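Local coordinates for 2-keto-3-deoxy-D-arabinonate dehydratase (Sulfolobus solfataricus, PDB 2Q1A), which catalyses the magnesium-dependent dehydration of 2-dehydro-3-deoxy-D-arabinonate to 2,5-dioxopentanoate in a pentose oxidation pathway, at residues A[80-85]-A[227-232]; A[132-137]-A[182-187]. One frame throughout, in Å; residues are numbered along the deposited sequence.

In the fold
Both contacts reach the same bound 2-ketobutyric acid, yet their centres lie about 25 Å apart and their nearest atoms about 7 Å. Contact 1 is partly buried, joining the loops after strand 76-80 and before helix 233-241; no neighbouring subunit touches it. Contact 2, nested along the chain inside contact 1, is buried, joins strand 131-133 to the turn after helix 178-182, and borders a second subunit. Each has one backbone hydrogen bond across it, but contact 1 rests mainly on methionine-tyrosine packing and an exposed glutamate-arginine pair short of a salt bridge, contact 2 on a buried tyrosine held by an arginine over its face, a carbonyl and a water. Ile81 and Lys182 link them to the ligand.

Contact 1 (A[80-85]-A[227-232]); sequences GISYEM and NKMRRK. With 2KT (2-ketobutyric acid), chain C.
The Tyr83 ring takes a backbone carbon on its face: Met229 CA stands 4.1 Å from the centroid of the Tyr83 ring, a CH-pi contact 28° off the normal, while CG lies over the same face toward the rim. With CG swung away from the backbone N (chi1 -155°), the methionine chain crosses the ring at a slant, and its bend at the end brings Met229 CE to 3.4 Å from Tyr83 OH. The sulfur lies oblique to the ring, 5.4 Å from Met229 SD to the Tyr83 centroid, a Met-aromatic contact. The backbones are fastened by Arg230 N, which donates to Ser82 O at 2.9 Å. The loop 80-85 lines the active site of this FAH-family enzyme, with 227-232 packed behind it: Ile81 N gives an almost straight 2.8 Å bond to the carboxylate OXT of the bound 2-ketobutyric acid, and Tyr83 packs on Ala257, next to the substrate-binding Thr256. An alanine in place of Tyr83 would probably leave Met229 without the ring face it lies on and open a gap between the loops. On the outer side Glu84 CG touches Arg230 CG, with carboxylate and guanidinium planes nearly perpendicular. Glu84 OE2 stays 4.0 Å from Arg230 NE, well out of the guanidinium plane, so no N-H points at it and the charged ends attract only at a distance. Arg231 brings its CB against Ser82 CB, while its guanidinium turns to a salt bridge with Glu235.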
loop_
_atom_site.group_PDB
_atom_site.type_symbol
_atom_site.label_atom_id
_atom_site.label_comp_id
_atom_site.label_asym_id
_atom_site.label_seq_id
_atom_site.Cartn_x
_atom_site.Cartn_y
_atom_site.Cartn_z
ATOM N N GLY A 80 15.096 -10.165 -34.301
ATOM C CA GLY A 80 15.308 -11.350 -35.126
ATOM C C GLY A 80 16.261 -11.153 -36.287
ATOM O O GLY A 80 16.328 -10.070 -36.867
ATOM N N ILE A 81 16.994 -12.219 -36.613
ATOM C CA ILE A 81 17.863 -12.287 -37.800
ATOM C C ILE A 81 18.902 -11.152 -37.836
ATOM O O ILE A 81 18.930 -10.344 -38.766
ATOM C CB ILE A 81 17.028 -12.363 -39.128
ATOM C CG1 ILE A 81 15.786 -13.260 -38.973
ATOM C CG2 ILE A 81 17.891 -12.818 -40.309
ATOM C CD1 ILE A 81 16.071 -14.717 -38.620
ATOM N N SER A 82 19.752 -11.105 -36.813
ATOM C CA SER A 82 20.746 -10.040 -36.673
ATOM C C SER A 82 22.187 -10.503 -36.935
ATOM O O SER A 82 23.140 -9.744 -36.734
ATOM C CB SER A 82 20.624 -9.384 -35.293
ATOM O OG SER A 82 20.754 -10.336 -34.252
ATOM N N TYR A 83 22.334 -11.745 -37.390
ATOM C CA TYR A 83 23.641 -12.305 -37.738
ATOM C C TYR A 83 23.663 -12.787 -39.187
ATOM O O TYR A 83 22.614 -13.119 -39.748
ATOM C CB TYR A 83 24.001 -13.460 -36.800
ATOM C CG TYR A 83 24.400 -13.038 -35.404
ATOM C CD1 TYR A 83 23.437 -12.827 -34.417
ATOM C CD2 TYR A 83 25.745 -12.863 -35.064
ATOM C CE1 TYR A 83 23.800 -12.447 -33.130
ATOM C CE2 TYR A 83 26.119 -12.489 -33.775
ATOM C CZ TYR A 83 25.141 -12.281 -32.815
ATOM O OH TYR A 83 25.498 -11.907 -31.539
ATOM N N GLU A 84 24.856 -12.834 -39.781
ATOM C CA GLU A 84 25.020 -13.220 -41.190
ATOM C C GLU A 84 24.383 -14.567 -41.528
ATOM O O GLU A 84 23.655 -14.680 -42.518
ATOM C CB GLU A 84 26.499 -13.220 -41.604
ATOM C CG GLU A 84 27.142 -11.834 -41.597
ATOM C CD GLU A 84 28.385 -11.724 -42.476
ATOM O OE1 GLU A 84 29.008 -12.764 -42.793
ATOM O OE2 GLU A 84 28.740 -10.581 -42.846
ATOM N N MET A 85 24.650 -15.573 -40.694
ATOM C CA MET A 85 24.168 -16.938 -40.938
ATOM C C MET A 85 22.660 -17.089 -40.743
ATOM O O MET A 85 22.052 -18.036 -41.256
ATOM C CB MET A 85 24.934 -17.964 -40.080
ATOM C CG MET A 85 24.691 -17.899 -38.561
ATOM S SD MET A 85 23.044 -18.414 -37.986
ATOM C CE MET A 85 22.889 -20.077 -38.654
ATOM N N ASN A 227 31.264 -9.933 -32.672
ATOM C CA ASN A 227 31.807 -9.195 -33.815
ATOM C C ASN A 227 31.196 -9.651 -35.147
ATOM O O ASN A 227 31.490 -9.090 -36.200
ATOM C CB ASN A 227 33.344 -9.257 -33.846
ATOM C CG ASN A 227 33.887 -10.682 -33.897
ATOM O OD1 ASN A 227 33.297 -11.578 -34.509
ATOM N ND2 ASN A 227 35.031 -10.889 -33.258
ATOM N N LYS A 228 30.333 -10.663 -35.085
ATOM C CA LYS A 228 29.650 -11.178 -36.268
ATOM C C LYS A 228 28.219 -10.643 -36.405
ATOM O O LYS A 228 27.531 -10.945 -37.384
ATOM C CB LYS A 228 29.663 -12.713 -36.271
ATOM C CG LYS A 228 31.062 -13.316 -36.402
ATOM C CD LYS A 228 31.016 -14.841 -36.386
ATOM C CE LYS A 228 32.278 -15.438 -35.754
ATOM N NZ LYS A 228 32.113 -16.893 -35.427
ATOM N N MET A 229 27.787 -9.843 -35.429
ATOM C CA MET A 229 26.465 -9.213 -35.449
ATOM C C MET A 229 26.439 -8.099 -36.495
ATOM O O MET A 229 27.232 -7.159 -36.420
ATOM C CB MET A 229 26.120 -8.653 -34.061
ATOM C CG MET A 229 24.623 -8.535 -33.769
ATOM S SD MET A 229 24.226 -7.560 -32.294
ATOM C CE MET A 229 24.821 -8.615 -30.977
ATOM N N ARG A 230 25.538 -8.214 -37.470
ATOM C CA ARG A 230 25.469 -7.253 -38.583
ATOM C C ARG A 230 24.447 -6.127 -38.391
ATOM O O ARG A 230 24.532 -5.086 -39.042
ATOM C CB ARG A 230 25.215 -7.968 -39.916
ATOM C CG ARG A 230 26.320 -8.932 -40.366
ATOM C CD ARG A 230 27.605 -8.233 -40.822
ATOM N NE ARG A 230 28.540 -8.027 -39.714
ATOM C CZ ARG A 230 29.770 -7.527 -39.832
ATOM N NH1 ARG A 230 30.255 -7.169 -41.021
ATOM N NH2 ARG A 230 30.526 -7.386 -38.748
ATOM N N ARG A 231 23.479 -6.345 -37.508
ATOM C CA ARG A 231 22.492 -5.327 -37.170
ATOM C C ARG A 231 22.806 -4.794 -35.773
ATOM O O ARG A 231 22.648 -5.511 -34.780
ATOM C CB ARG A 231 21.083 -5.930 -37.221
ATOM C CG ARG A 231 19.952 -4.944 -36.976
ATOM C CD ARG A 231 19.553 -4.206 -38.241
ATOM N NE ARG A 231 18.851 -5.077 -39.178
ATOM C CZ ARG A 231 18.063 -4.647 -40.156
ATOM N NH1 ARG A 231 17.471 -5.522 -40.957
ATOM N NH2 ARG A 231 17.859 -3.343 -40.328
ATOM N N LYS A 232 23.263 -3.547 -35.694
ATOM C CA LYS A 232 23.678 -2.979 -34.407
ATOM C C LYS A 232 22.519 -2.802 -33.420
ATOM O O LYS A 232 21.359 -2.670 -33.824
ATOM C CB LYS A 232 24.507 -1.694 -34.578
ATOM C CG LYS A 232 23.996 -0.690 -35.610
ATOM C CD LYS A 232 25.160 0.084 -36.255
ATOM C CE LYS A 232 25.939 0.922 -35.232
ATOM N NZ LYS A 232 27.256 1.376 -35.765
HETATM C C4 2KT C . 13.235 -15.153 -34.683
HETATM C C3 2KT C . 14.470 -14.812 -34.827
HETATM C C2 2KT C . 15.149 -14.847 -33.751
HETATM O O3 2KT C . 14.617 -15.075 -32.662
HETATM C C 2KT C . 16.471 -14.632 -33.787
HETATM O OXT 2KT C . 17.045 -14.395 -34.874
HETATM O O 2KT C . 17.124 -14.674 -32.715
#

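Contact 2 (A[132-137]-A[182-187]); sequences AVRSDS and KIYAGC. With 2KT (2-ketobutyric acid), chain C.
A type II beta turn, Tyr184 to Cys187, follows helix 178-182 and presses against the end of strand 131-133, with Tyr184 reaching over to Ala132 and Arg134. CG of Tyr184 stands between the backbone N and the carbonyl carbon (chi1 58°), which folds the ring back over Cys187: Cys187 CB lies over the centre of one face and Arg134 CG over the other, 3.7 Å from the centroid of the Tyr184 ring and only 3° off its normal. The tyrosine hydroxyl is gripped twice. Tyr184 OH donates to Ala132 O at 2.9 Å. A water 3.0 Å from Tyr184 OH donates to it and accepts the N-H of Arg134. In this FAH-family fold, strand 131-133 is one of the two outermost strands, within this chain, of a five-stranded sheet, and the turn leads into strand 188-196, which pairs with strand 156-167, so the contact holds this connection against the sheet's edge. Ala132 N adds a 3.0 Å bond to Gly186 O; Gly186 has a positive phi, and a side chain there would crowd Ala132 CB. Beyond the ring, Arg134 grips Asp136 side-on, NE to OD1 at 2.9 Å and NH2 to OD2, each oxygen using its syn lone pair; Asp136 is also salt-bridged to Arg112 and Arg242 of a second subunit. Two residues before the turn, at the end of helix 178-182, Lys182 NZ donates to keto oxygen O3 of the bound 2-ketobutyric acid at 2.9 Å and is also bonded to the magnesium ligand Asp164.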
loop_
_atom_site.group_PDB
_atom_site.type_symbol
_atom_site.label_atom_id
_atom_site.label_comp_id
_atom_site.label_asym_id
_atom_site.label_seq_id
_atom_site.Cartn_x
_atom_site.Cartn_y
_atom_site.Cartn_z
ATOM N N ALA A 132 10.986 -24.200 -20.251
ATOM C CA ALA A 132 9.951 -25.150 -20.630
ATOM C C ALA A 132 9.811 -25.355 -22.128
ATOM O O ALA A 132 10.109 -24.468 -22.929
ATOM C CB ALA A 132 8.613 -24.776 -20.006
ATOM N N VAL A 133 9.376 -26.562 -22.475
ATOM C CA VAL A 133 9.125 -26.982 -23.841
ATOM C C VAL A 133 7.623 -27.179 -23.905
ATOM O O VAL A 133 7.063 -27.902 -23.072
ATOM C CB VAL A 133 9.855 -28.328 -24.160
ATOM C CG1 VAL A 133 9.438 -28.888 -25.511
ATOM C CG2 VAL A 133 11.360 -28.145 -24.106
ATOM N N ARG A 134 6.974 -26.528 -24.871
ATOM C CA ARG A 134 5.521 -26.630 -25.041
ATOM C C ARG A 134 5.065 -28.086 -25.181
ATOM O O ARG A 134 5.770 -28.913 -25.764
ATOM C CB ARG A 134 5.066 -25.826 -26.262
ATOM C CG ARG A 134 4.960 -24.315 -26.050
ATOM C CD ARG A 134 4.413 -23.635 -27.315
ATOM N NE ARG A 134 3.056 -24.093 -27.604
ATOM C CZ ARG A 134 1.963 -23.343 -27.516
ATOM N NH1 ARG A 134 2.049 -22.054 -27.187
ATOM N NH2 ARG A 134 0.777 -23.883 -27.781
ATOM N N SER A 135 3.883 -28.385 -24.653
ATOM C CA SER A 135 3.318 -29.730 -24.711
ATOM C C SER A 135 3.138 -30.236 -26.149
ATOM O O SER A 135 3.273 -31.437 -26.419
ATOM C CB SER A 135 1.979 -29.774 -23.970
ATOM O OG SER A 135 0.935 -29.276 -24.789
ATOM N N ASP A 136 2.833 -29.309 -27.058
ATOM C CA ASP A 136 2.590 -29.622 -28.466
ATOM C C ASP A 136 3.757 -29.243 -29.371
ATOM O O ASP A 136 3.566 -28.989 -30.555
ATOM C CB ASP A 136 1.301 -28.943 -28.957
ATOM C CG ASP A 136 1.298 -27.415 -28.747
ATOM O OD1 ASP A 136 2.327 -26.816 -28.345
ATOM O OD2 ASP A 136 0.236 -26.808 -28.988
ATOM N N SER A 137 4.964 -29.195 -28.821
ATOM C CA SER A 137 6.147 -28.960 -29.648
ATOM C C SER A 137 7.010 -30.217 -29.752
ATOM O O SER A 137 7.295 -30.874 -28.742
ATOM C CB SER A 137 6.971 -27.793 -29.113
ATOM O OG SER A 137 8.159 -27.635 -29.866
ATOM N N LYS A 182 6.781 -18.558 -29.258
ATOM C CA LYS A 182 7.699 -17.697 -28.500
ATOM C C LYS A 182 7.245 -17.304 -27.087
ATOM O O LYS A 182 8.082 -17.011 -26.230
ATOM C CB LYS A 182 8.016 -16.429 -29.304
ATOM C CG LYS A 182 8.883 -16.640 -30.546
ATOM C CD LYS A 182 10.355 -16.486 -30.245
ATOM C CE LYS A 182 11.200 -16.797 -31.469
ATOM N NZ LYS A 182 12.669 -16.618 -31.214
ATOM N N ILE A 183 5.932 -17.304 -26.847
ATOM C CA ILE A 183 5.339 -16.699 -25.641
ATOM C C ILE A 183 4.509 -17.712 -24.870
ATOM O O ILE A 183 3.431 -18.114 -25.317
ATOM C CB ILE A 183 4.409 -15.471 -25.982
ATOM C CG1 ILE A 183 5.084 -14.497 -26.956
ATOM C CG2 ILE A 183 3.973 -14.740 -24.712
ATOM C CD1 ILE A 183 4.109 -13.540 -27.652
ATOM N N TYR A 184 5.010 -18.099 -23.699
ATOM C CA TYR A 184 4.369 -19.100 -22.846
ATOM C C TYR A 184 5.129 -19.211 -21.522
ATOM O O TYR A 184 6.217 -18.640 -21.374
ATOM C CB TYR A 184 4.299 -20.468 -23.554
ATOM C CG TYR A 184 5.638 -21.044 -23.988
ATOM C CD1 TYR A 184 6.318 -21.956 -23.176
ATOM C CD2 TYR A 184 6.210 -20.705 -25.218
ATOM C CE1 TYR A 184 7.546 -22.507 -23.565
ATOM C CE2 TYR A 184 7.441 -21.251 -25.622
ATOM C CZ TYR A 184 8.103 -22.152 -24.781
ATOM O OH TYR A 184 9.319 -22.702 -25.147
ATOM N N ALA A 185 4.560 -19.938 -20.565
ATOM C CA ALA A 185 5.215 -20.150 -19.269
ATOM C C ALA A 185 6.587 -20.812 -19.423
ATOM O O ALA A 185 6.697 -21.942 -19.899
ATOM C CB ALA A 185 4.319 -20.957 -18.328
ATOM N N GLY A 186 7.631 -20.085 -19.042
ATOM C CA GLY A 186 8.989 -20.610 -19.102
ATOM C C GLY A 186 9.633 -20.511 -20.472
ATOM O O GLY A 186 10.590 -21.244 -20.760
ATOM N N CYS A 187 9.127 -19.593 -21.306
ATOM C CA CYS A 187 9.635 -19.388 -22.665
ATOM C C CYS A 187 10.907 -18.563 -22.695
ATOM O O CYS A 187 11.456 -18.309 -23.770
ATOM C CB CYS A 187 8.583 -18.693 -23.534
ATOM S SG CYS A 187 8.233 -16.963 -23.079
HETATM C C4 2KT C . 13.235 -15.153 -34.683
HETATM C C3 2KT C . 14.470 -14.812 -34.827
HETATM C C2 2KT C . 15.149 -14.847 -33.751
HETATM O O3 2KT C . 14.617 -15.075 -32.662
HETATM C C 2KT C . 16.471 -14.632 -33.787
HETATM O OXT 2KT C . 17.045 -14.395 -34.874
HETATM O O 2KT C . 17.124 -14.674 -32.715
HETATM O O HOH W 1 8.196 -24.930 -26.885
#